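Local atomic coordinates of amino acid ABC transporter, binding protein (Thermus thermophilus, PDB entry 3VV5), a protein that binds the lysine analogue (S)-2-aminoethyl-L-cysteine (L-thialysine), probably as the solute-binding component of an ABC transporter that takes it up. Residues Leu139-Val148 against Pro160-Asp171; Leu65-Leu73 against Ala231-Asp242. All blocks are in the same frame, centred on the assembly; numbering follows the deposited sequence.

In the fold
The two contacts lie on opposite sides of the chain's centre, their own centres about 37 Å apart and their nearest atoms about 18 Å apart, so neither touches the other. Along the chain, helix 61-72 of contact 2 comes first, strands 143-147 and 164-168 of contact 1 follow, and helix 226-242 returns late to complete contact 2. Strand 143-147 belongs to the large mixed sheet, and the helix pair 65-73/231-242 packs on strand 206-222 of that same sheet. Contact 1 reaches the bound L-thialysine through Gln147, whereas Leu65 of contact 2 stays about 13 Å from it. One contact thus helps form the ligand pocket and the other is structural packing away from it.

Contact 1: Leu139-Val148 against Pro160-Asp171; sequences LQGKVVGVQV and PGIKEVRTYQRD
Gln147 reaches across from strand 143-147 to the chain leaving strand 164-168, where its NE2 donates to Gln169 O at 3.0 Å. With CG anti to the backbone N (chi1 -169°) and the chain extended, the amide arrives beside Asp171, its plane 16° from that carboxylate, whose OD2 and OD1 are hydrogen-bonded to Thr188 and Trp186. NE2 also bonds Glu43, and a water joins Gln147 N to Asp171 OD1. Shortening Gln147 to an alanine would probably leave Gln169 O and Glu43 without their amide donor and open a gap beside the ligand.

The tight part is the parallel strand pairing: Val144 N to Glu164 O (2.9 Å) and Val146 N to Arg166 O (3.0 Å) alternate with bonds back from Arg166 N and Tyr168 N. Toward helix 151-158, Val146 CG2 presses on Val165 CG1 at 3.6 Å. On the other face Val143 CG1 covers the Arg166 guanidinium, and Tyr168 CE1 lies 3.8 Å from Gly145 CA.

Toward solvent the packing thins: exposed Glu164 salt-bridges Arg166 NE, and the Gln140 side chain offers only CG, to Pro160 O, while Gly141 N bonds Gly161 O. With helix 151-158, the strands form a beta-alpha-beta unit, the C-terminal end of its first strand contributing Gln147 to the L-thialysine pocket.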
loop_
_atom_site.group_PDB
_atom_site.type_symbol
_atom_site.label_atom_id
_atom_site.label_comp_id
_atom_site.label_asym_id
_atom_site.label_seq_id
_atom_site.Cartn_x
_atom_site.Cartn_y
_atom_site.Cartn_z
ATOM N N LEU A 139 17.552 16.995 -2.850
ATOM C CA LEU A 139 16.665 17.278 -1.712
ATOM C C LEU A 139 17.330 18.045 -0.569
ATOM O O LEU A 139 16.665 18.471 0.378
ATOM C CB LEU A 139 16.003 15.994 -1.195
ATOM C CG LEU A 139 15.051 15.263 -2.159
ATOM C CD1 LEU A 139 14.439 14.037 -1.518
ATOM C CD2 LEU A 139 13.970 16.154 -2.689
ATOM N N GLN A 140 18.641 18.230 -0.665
ATOM C CA GLN A 140 19.369 19.080 0.287
ATOM C C GLN A 140 18.774 20.495 0.359
ATOM O O GLN A 140 18.685 21.186 -0.647
ATOM C CB GLN A 140 20.863 19.114 -0.075
ATOM C CG GLN A 140 21.505 17.742 0.078
ATOM C CD GLN A 140 22.973 17.690 -0.300
ATOM O OE1 GLN A 140 23.796 18.444 0.226
ATOM N NE2 GLN A 140 23.316 16.767 -1.196
ATOM N N GLY A 141 18.332 20.904 1.548
ATOM C CA GLY A 141 17.750 22.248 1.737
ATOM C C GLY A 141 16.287 22.330 1.325
ATOM O O GLY A 141 15.700 23.422 1.269
ATOM N N LYS A 142 15.684 21.171 1.064
ATOM C CA LYS A 142 14.318 21.134 0.533
ATOM C C LYS A 142 13.324 20.636 1.570
ATOM O O LYS A 142 13.697 20.008 2.572
ATOM C CB LYS A 142 14.255 20.303 -0.760
ATOM C CG LYS A 142 15.229 20.779 -1.835
ATOM C CD LYS A 142 14.788 22.103 -2.436
ATOM C CE LYS A 142 15.850 22.685 -3.346
ATOM N NZ LYS A 142 15.249 23.840 -4.103
ATOM N N VAL A 143 12.054 20.934 1.334
ATOM C CA VAL A 143 10.980 20.488 2.226
ATOM C C VAL A 143 10.307 19.287 1.548
ATOM O O VAL A 143 9.824 19.397 0.427
ATOM C CB VAL A 143 9.955 21.614 2.477
ATOM C CG1 VAL A 143 8.858 21.151 3.442
ATOM C CG2 VAL A 143 10.664 22.877 3.028
ATOM N N VAL A 144 10.285 18.151 2.238
ATOM C CA VAL A 144 9.740 16.926 1.664
ATOM C C VAL A 144 8.469 16.484 2.404
ATOM O O VAL A 144 8.435 16.476 3.637
ATOM C CB VAL A 144 10.841 15.799 1.611
ATOM C CG1 VAL A 144 10.288 14.471 1.093
ATOM C CG2 VAL A 144 11.989 16.231 0.729
ATOM N N GLY A 145 7.424 16.140 1.645
ATOM C CA GLY A 145 6.158 15.644 2.216
ATOM C C GLY A 145 6.011 14.129 2.072
ATOM O O GLY A 145 6.184 13.595 0.969
ATOM N N VAL A 146 5.686 13.456 3.181
ATOM C CA VAL A 146 5.421 11.988 3.221
ATOM C C VAL A 146 4.257 11.624 4.139
ATOM O O VAL A 146 3.994 12.303 5.146
ATOM C CB VAL A 146 6.640 11.201 3.745
ATOM C CG1 VAL A 146 7.760 11.232 2.749
ATOM C CG2 VAL A 146 7.100 11.785 5.070
ATOM N N GLN A 147 3.584 10.522 3.816
ATOM C CA GLN A 147 2.607 9.938 4.721
ATOM C C GLN A 147 3.279 9.366 5.974
ATOM O O GLN A 147 4.319 8.713 5.874
ATOM C CB GLN A 147 1.812 8.826 4.023
ATOM C CG GLN A 147 0.640 8.399 4.863
ATOM C CD GLN A 147 -0.229 7.346 4.236
ATOM O OE1 GLN A 147 0.112 6.750 3.204
ATOM N NE2 GLN A 147 -1.373 7.093 4.871
ATOM N N VAL A 148 2.668 9.593 7.143
ATOM C CA VAL A 148 3.189 9.059 8.401
ATOM C C VAL A 148 3.182 7.528 8.411
ATOM O O VAL A 148 2.293 6.884 7.828
ATOM C CB VAL A 148 2.418 9.605 9.652
ATOM C CG1 VAL A 148 0.958 9.133 9.654
ATOM C CG2 VAL A 148 3.144 9.221 10.957
ATOM N N PRO A 160 20.446 12.693 3.663
ATOM C CA PRO A 160 21.025 13.785 4.447
ATOM C C PRO A 160 20.715 15.160 3.854
ATOM O O PRO A 160 20.628 15.310 2.627
ATOM C CB PRO A 160 22.538 13.496 4.425
ATOM C CG PRO A 160 22.713 12.198 3.620
ATOM C CD PRO A 160 21.453 12.006 2.835
ATOM N N GLY A 161 20.511 16.137 4.731
ATOM C CA GLY A 161 20.448 17.524 4.320
ATOM C C GLY A 161 19.073 18.064 4.016
ATOM O O GLY A 161 18.941 19.235 3.683
ATOM N N ILE A 162 18.043 17.222 4.121
ATOM C CA ILE A 162 16.670 17.685 3.947
ATOM C C ILE A 162 16.327 18.691 5.042
ATOM O O ILE A 162 16.569 18.444 6.223
ATOM C CB ILE A 162 15.664 16.517 3.953
ATOM C CG1 ILE A 162 15.841 15.674 2.681
ATOM C CG2 ILE A 162 14.217 17.047 4.089
ATOM C CD1 ILE A 162 15.169 14.313 2.724
ATOM N N LYS A 163 15.766 19.825 4.643
ATOM C CA LYS A 163 15.485 20.911 5.583
ATOM C C LYS A 163 14.359 20.516 6.546
ATOM O O LYS A 163 14.431 20.780 7.742
ATOM C CB LYS A 163 15.130 22.185 4.816
ATOM C CG LYS A 163 14.750 23.383 5.677
ATOM C CD LYS A 163 14.622 24.623 4.804
ATOM C CE LYS A 163 13.650 25.634 5.394
ATOM N NZ LYS A 163 14.153 26.211 6.671
ATOM N N GLU A 164 13.336 19.852 6.015
ATOM C CA GLU A 164 12.202 19.458 6.829
ATOM C C GLU A 164 11.410 18.346 6.155
ATOM O O GLU A 164 11.224 18.349 4.936
ATOM C CB GLU A 164 11.300 20.659 7.100
ATOM C CG GLU A 164 10.646 20.626 8.467
ATOM C CD GLU A 164 9.493 21.589 8.566
ATOM O OE1 GLU A 164 8.471 21.356 7.876
ATOM O OE2 GLU A 164 9.609 22.574 9.333
ATOM N N VAL A 165 10.975 17.397 6.975
ATOM C CA VAL A 165 10.118 16.299 6.540
ATOM C C VAL A 165 8.727 16.498 7.142
ATOM O O VAL A 165 8.505 16.227 8.326
ATOM C CB VAL A 165 10.695 14.910 6.923
ATOM C CG1 VAL A 165 9.832 13.781 6.329
ATOM C CG2 VAL A 165 12.146 14.764 6.478
ATOM N N ARG A 166 7.806 16.997 6.319
ATOM C CA ARG A 166 6.418 17.205 6.714
ATOM C C ARG A 166 5.670 15.882 6.620
ATOM O O ARG A 166 5.746 15.204 5.594
ATOM C CB ARG A 166 5.740 18.200 5.781
ATOM C CG ARG A 166 6.327 19.605 5.779
ATOM C CD ARG A 166 5.410 20.589 6.509
ATOM N NE ARG A 166 6.025 21.915 6.570
ATOM C CZ ARG A 166 5.868 22.872 5.653
ATOM N NH1 ARG A 166 5.093 22.678 4.592
ATOM N NH2 ARG A 166 6.487 24.034 5.808
ATOM N N THR A 167 4.940 15.532 7.670
ATOM C CA THR A 167 4.238 14.251 7.716
ATOM C C THR A 167 2.725 14.439 7.554
ATOM O O THR A 167 2.153 15.423 8.038
ATOM C CB THR A 167 4.564 13.459 9.002
ATOM O OG1 THR A 167 4.263 14.267 10.146
ATOM C CG2 THR A 167 6.047 13.071 9.045
ATOM N N TYR A 168 2.079 13.507 6.860
ATOM C CA TYR A 168 0.649 13.631 6.546
ATOM C C TYR A 168 -0.075 12.366 6.971
ATOM O O TYR A 168 0.491 11.276 6.899
ATOM C CB TYR A 168 0.434 13.906 5.039
ATOM C CG TYR A 168 1.027 15.232 4.590
ATOM C CD1 TYR A 168 2.399 15.370 4.354
ATOM C CD2 TYR A 168 0.221 16.355 4.436
ATOM C CE1 TYR A 168 2.944 16.596 3.980
ATOM C CE2 TYR A 168 0.756 17.588 4.054
ATOM C CZ TYR A 168 2.116 17.700 3.836
ATOM O OH TYR A 168 2.633 18.920 3.465
ATOM N N GLN A 169 -1.319 12.507 7.421
ATOM C CA GLN A 169 -2.116 11.335 7.771
ATOM C C GLN A 169 -2.433 10.518 6.526
ATOM O O GLN A 169 -2.390 9.294 6.556
ATOM C CB GLN A 169 -3.415 11.732 8.468
ATOM C CG GLN A 169 -4.227 10.512 8.934
ATOM C CD GLN A 169 -5.169 10.815 10.076
ATOM O OE1 GLN A 169 -5.616 11.952 10.247
ATOM N NE2 GLN A 169 -5.488 9.789 10.865
ATOM N N ARG A 170 -2.755 11.209 5.441
ATOM C CA ARG A 170 -3.127 10.560 4.204
ATOM C C ARG A 170 -2.238 11.050 3.075
ATOM O O ARG A 170 -1.999 12.255 2.909
ATOM C CB ARG A 170 -4.620 10.769 3.875
ATOM C CG ARG A 170 -5.574 10.085 4.881
ATOM C CD ARG A 170 -7.048 10.466 4.661
ATOM N NE ARG A 170 -7.321 11.836 5.088
ATOM C CZ ARG A 170 -7.590 12.205 6.340
ATOM N NH1 ARG A 170 -7.805 13.487 6.618
ATOM N NH2 ARG A 170 -7.635 11.299 7.315
ATOM N N ASP A 171 -1.776 10.089 2.283
ATOM C CA ASP A 171 -0.874 10.378 1.182
ATOM C C ASP A 171 -1.407 11.450 0.206
ATOM O O ASP A 171 -0.621 12.312 -0.231
ATOM C CB ASP A 171 -0.495 9.075 0.472
ATOM C CG ASP A 171 0.726 9.223 -0.414
ATOM O OD1 ASP A 171 1.743 9.800 0.020
ATOM O OD2 ASP A 171 0.666 8.735 -1.539
HETATM O O HOH W 1 4.029 9.423 1.131
HETATM O O HOH W 2 -0.741 6.929 7.973
#

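Contact 2: Leu65-Leu73 against Ala231-Asp242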
loop_
_atom_site.group_PDB
_atom_site.type_symbol
_atom_site.label_atom_id
_atom_site.label_comp_id
_atom_site.label_asym_id
_atom_site.label_seq_id
_atom_site.Cartn_x
_atom_site.Cartn_y
_atom_site.Cartn_z
ATOM N N LEU A 65 -8.169 -8.038 -5.289
ATOM C CA LEU A 65 -7.350 -9.189 -4.898
ATOM C C LEU A 65 -7.852 -9.819 -3.604
ATOM O O LEU A 65 -8.024 -11.056 -3.510
ATOM C CB LEU A 65 -5.862 -8.796 -4.728
ATOM C CG LEU A 65 -4.676 -9.518 -5.391
ATOM C CD1 LEU A 65 -3.421 -9.480 -4.487
ATOM C CD2 LEU A 65 -4.902 -10.946 -5.891
ATOM N N GLY A 66 -8.076 -8.975 -2.596
ATOM C CA GLY A 66 -8.593 -9.446 -1.312
ATOM C C GLY A 66 -9.918 -10.171 -1.484
ATOM O O GLY A 66 -10.141 -11.214 -0.863
ATOM N N ASN A 67 -10.788 -9.632 -2.336
ATOM C CA ASN A 67 -12.081 -10.283 -2.626
ATOM C C ASN A 67 -11.903 -11.651 -3.307
ATOM O O ASN A 67 -12.585 -12.620 -2.940
ATOM C CB ASN A 67 -12.989 -9.388 -3.477
ATOM C CG ASN A 67 -13.664 -8.268 -2.681
ATOM O OD1 ASN A 67 -14.120 -7.283 -3.265
ATOM N ND2 ASN A 67 -13.770 -8.424 -1.385
ATOM N N ALA A 68 -11.006 -11.724 -4.299
ATOM C CA ALA A 68 -10.706 -12.971 -5.030
ATOM C C ALA A 68 -10.130 -14.045 -4.103
ATOM O O ALA A 68 -10.477 -15.222 -4.211
ATOM C CB ALA A 68 -9.736 -12.707 -6.194
ATOM N N ILE A 69 -9.230 -13.630 -3.214
ATOM C CA ILE A 69 -8.658 -14.531 -2.204
ATOM C C ILE A 69 -9.737 -15.078 -1.274
ATOM O O ILE A 69 -9.827 -16.293 -1.067
ATOM C CB ILE A 69 -7.564 -13.817 -1.375
ATOM C CG1 ILE A 69 -6.305 -13.654 -2.215
ATOM C CG2 ILE A 69 -7.278 -14.590 -0.086
ATOM C CD1 ILE A 69 -5.269 -12.738 -1.590
ATOM N N ALA A 70 -10.560 -14.189 -0.717
ATOM C CA ALA A 70 -11.687 -14.614 0.117
ATOM C C ALA A 70 -12.588 -15.618 -0.610
ATOM O O ALA A 70 -12.990 -16.652 -0.036
ATOM C CB ALA A 70 -12.496 -13.397 0.575
ATOM N N GLU A 71 -12.890 -15.322 -1.871
ATOM C CA GLU A 71 -13.765 -16.169 -2.686
ATOM C C GLU A 71 -13.186 -17.556 -2.925
ATOM O O GLU A 71 -13.891 -18.569 -2.785
ATOM C CB GLU A 71 -14.080 -15.483 -4.009
ATOM C CG GLU A 71 -15.139 -14.391 -3.870
ATOM C CD GLU A 71 -15.113 -13.379 -5.006
ATOM O OE1 GLU A 71 -14.598 -13.700 -6.106
ATOM O OE2 GLU A 71 -15.635 -12.254 -4.792
ATOM N N ARG A 72 -11.905 -17.608 -3.262
ATOM C CA ARG A 72 -11.219 -18.893 -3.439
ATOM C C ARG A 72 -11.196 -19.724 -2.153
ATOM O O ARG A 72 -11.256 -20.953 -2.212
ATOM C CB ARG A 72 -9.797 -18.693 -3.975
ATOM C CG ARG A 72 -9.016 -20.008 -4.287
ATOM C CD ARG A 72 -9.806 -20.992 -5.175
ATOM N NE ARG A 72 -8.980 -22.127 -5.591
ATOM C CZ ARG A 72 -8.208 -22.114 -6.663
ATOM N NH1 ARG A 72 -7.488 -23.170 -6.977
ATOM N NH2 ARG A 72 -8.157 -21.042 -7.428
ATOM N N LEU A 73 -11.121 -19.057 -0.997
ATOM C CA LEU A 73 -11.121 -19.747 0.305
ATOM C C LEU A 73 -12.523 -20.055 0.846
ATOM O O LEU A 73 -12.651 -20.683 1.902
ATOM C CB LEU A 73 -10.345 -18.941 1.342
ATOM C CG LEU A 73 -8.864 -18.754 1.077
ATOM C CD1 LEU A 73 -8.298 -17.653 1.999
ATOM C CD2 LEU A 73 -8.099 -20.092 1.222
ATOM N N ALA A 231 -3.107 -20.315 4.631
ATOM C CA ALA A 231 -4.285 -20.184 3.747
ATOM C C ALA A 231 -4.181 -19.001 2.791
ATOM O O ALA A 231 -4.521 -19.122 1.613
ATOM C CB ALA A 231 -5.582 -20.097 4.553
ATOM N N LEU A 232 -3.694 -17.855 3.278
ATOM C CA LEU A 232 -3.571 -16.697 2.399
ATOM C C LEU A 232 -2.487 -16.924 1.356
ATOM O O LEU A 232 -2.676 -16.587 0.179
ATOM C CB LEU A 232 -3.334 -15.387 3.189
ATOM C CG LEU A 232 -4.473 -14.982 4.137
ATOM C CD1 LEU A 232 -4.018 -13.785 5.016
ATOM C CD2 LEU A 232 -5.719 -14.588 3.367
ATOM N N ASN A 233 -1.369 -17.506 1.764
ATOM C CA ASN A 233 -0.305 -17.844 0.812
ATOM C C ASN A 233 -0.790 -18.800 -0.268
ATOM O O ASN A 233 -0.445 -18.657 -1.453
ATOM C CB ASN A 233 0.908 -18.444 1.549
ATOM C CG ASN A 233 1.841 -17.373 2.088
ATOM O OD1 ASN A 233 2.006 -16.309 1.482
ATOM N ND2 ASN A 233 2.447 -17.647 3.218
ATOM N N ARG A 234 -1.563 -19.799 0.150
ATOM C CA ARG A 234 -2.077 -20.790 -0.781
ATOM C C ARG A 234 -2.993 -20.136 -1.836
ATOM O O ARG A 234 -2.800 -20.326 -3.038
ATOM C CB ARG A 234 -2.809 -21.920 -0.052
ATOM C CG ARG A 234 -3.517 -22.892 -1.042
ATOM C CD ARG A 234 -4.268 -24.047 -0.378
ATOM N NE ARG A 234 -5.443 -23.601 0.390
ATOM C CZ ARG A 234 -5.482 -23.497 1.720
ATOM N NH1 ARG A 234 -6.605 -23.113 2.332
ATOM N NH2 ARG A 234 -4.404 -23.779 2.450
ATOM N N ALA A 235 -3.966 -19.345 -1.386
ATOM C CA ALA A 235 -4.874 -18.654 -2.286
ATOM C C ALA A 235 -4.145 -17.688 -3.233
ATOM O O ALA A 235 -4.479 -17.625 -4.401
ATOM C CB ALA A 235 -6.007 -17.934 -1.500
ATOM N N LEU A 236 -3.144 -16.954 -2.737
ATOM C CA LEU A 236 -2.373 -16.035 -3.576
ATOM C C LEU A 236 -1.650 -16.795 -4.691
ATOM O O LEU A 236 -1.732 -16.420 -5.867
ATOM C CB LEU A 236 -1.354 -15.214 -2.733
ATOM C CG LEU A 236 -0.459 -14.232 -3.525
ATOM C CD1 LEU A 236 -1.270 -13.157 -4.212
ATOM C CD2 LEU A 236 0.661 -13.575 -2.646
ATOM N N ALA A 237 -0.972 -17.877 -4.322
ATOM C CA ALA A 237 -0.261 -18.697 -5.297
ATOM C C ALA A 237 -1.220 -19.304 -6.326
ATOM O O ALA A 237 -0.910 -19.330 -7.522
ATOM C CB ALA A 237 0.559 -19.788 -4.608
ATOM N N GLU A 238 -2.394 -19.725 -5.870
ATOM C CA GLU A 238 -3.451 -20.231 -6.773
ATOM C C GLU A 238 -3.970 -19.159 -7.742
ATOM O O GLU A 238 -4.217 -19.450 -8.926
ATOM C CB GLU A 238 -4.594 -20.877 -5.977
ATOM C CG GLU A 238 -4.184 -22.253 -5.363
ATOM C CD GLU A 238 -5.178 -22.846 -4.359
ATOM O OE1 GLU A 238 -6.093 -22.132 -3.913
ATOM O OE2 GLU A 238 -5.038 -24.047 -4.002
ATOM N N LEU A 239 -4.123 -17.923 -7.258
ATOM C CA LEU A 239 -4.571 -16.810 -8.118
ATOM C C LEU A 239 -3.546 -16.443 -9.183
ATOM O O LEU A 239 -3.903 -16.054 -10.302
ATOM C CB LEU A 239 -4.901 -15.551 -7.299
ATOM C CG LEU A 239 -5.963 -15.606 -6.201
ATOM C CD1 LEU A 239 -6.435 -14.212 -5.805
ATOM C CD2 LEU A 239 -7.120 -16.435 -6.593
ATOM N N MET A 240 -2.270 -16.542 -8.827
ATOM C CA MET A 240 -1.217 -16.271 -9.792
ATOM C C MET A 240 -1.164 -17.351 -10.876
ATOM O O MET A 240 -0.900 -17.053 -12.043
ATOM C CB MET A 240 0.121 -16.117 -9.087
ATOM C CG MET A 240 0.253 -14.792 -8.373
ATOM S SD MET A 240 1.831 -14.720 -7.520
ATOM C CE MET A 240 2.920 -14.259 -8.843
ATOM N N GLN A 241 -1.443 -18.588 -10.504
ATOM C CA GLN A 241 -1.419 -19.699 -11.463
ATOM C C GLN A 241 -2.640 -19.704 -12.406
ATOM O O GLN A 241 -2.500 -19.938 -13.610
ATOM C CB GLN A 241 -1.256 -21.048 -10.729
ATOM C CG GLN A 241 -2.018 -22.225 -11.370
ATOM C CD GLN A 241 -1.388 -23.603 -11.159
ATOM O OE1 GLN A 241 -1.630 -24.522 -11.948
ATOM N NE2 GLN A 241 -0.598 -23.758 -10.098
ATOM N N ASP A 242 -3.828 -19.422 -11.875
ATOM C CA ASP A 242 -5.055 -19.660 -12.629
ATOM C C ASP A 242 -5.505 -18.510 -13.529
ATOM O O ASP A 242 -6.549 -18.603 -14.190
ATOM C CB ASP A 242 -6.184 -20.140 -11.697
ATOM C CG ASP A 242 -6.780 -19.024 -10.834
ATOM O OD1 ASP A 242 -6.495 -17.828 -11.075
ATOM O OD2 ASP A 242 -7.555 -19.366 -9.906
HETATM O O HOH W 3 -5.311 -22.391 -9.354
#
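A steep helix-helix crossing, packed against strand 206-222 of the large sheet, brings Leu65-Leu73 onto Ala231-Asp242. The segment axes come within 9.3 Å at a crossing angle of 106°, and at this steep angle the helices overlap only briefly, about Ile69 and Ala235. The small Ala235 CB sits between two larger neighbours, touching Ile69 CG2 and Leu73 CG.

Leu239 is the knob of a knob-into-hole fit. Its side chain enters the hole formed by Leu65, Ala68, Ile69 and Arg72, and its CD1 lies 3.6 Å from each of Leu65 CD2, Ala68 CB and Ile69 CG1. On the other side of the crossing Ile69 CG2 meets Leu232 CD2 at 3.8 Å, the two side chains roughly perpendicular. Leu73 continues the apolar surface, its CD2 approaching Ala231 CB; against the same methyl lies a polar group, Arg234 NH1, 3.5 Å from Leu73 CD2. Phe29 of helix 29-35 touches Leu73, Ala231 and Arg234 from outside the pair.

The exposed border is charged. Arg72 leaves its helix with CG anti to the backbone N (chi1 -176°) and bends at chi2, which carries the guanidinium across Glu238. The carboxylate stacks on one guanidinium face with the planes 16° apart; Glu238 OE1, 3.3 Å from Arg72 NE, lies above the guanidinium plane, so this salt bridge is electrostatic and not a hydrogen bond. Asp242 instead approaches the guanidinium edge, where Arg72 NH2 gives a weak, bent hydrogen bond to OD2 at 3.1 Å within a salt bridge. Asp242 OD1 accepts from Thr244 N at the start of the next helix, and a water links Arg72 NH1, weakly, to Glu238 O.

A leucine knob in a largely apolar hole, bordered by a salt-bridge network, joins two helices packed on the sheet in the two-lobed alpha/beta fold of family 3 solute-binding proteins.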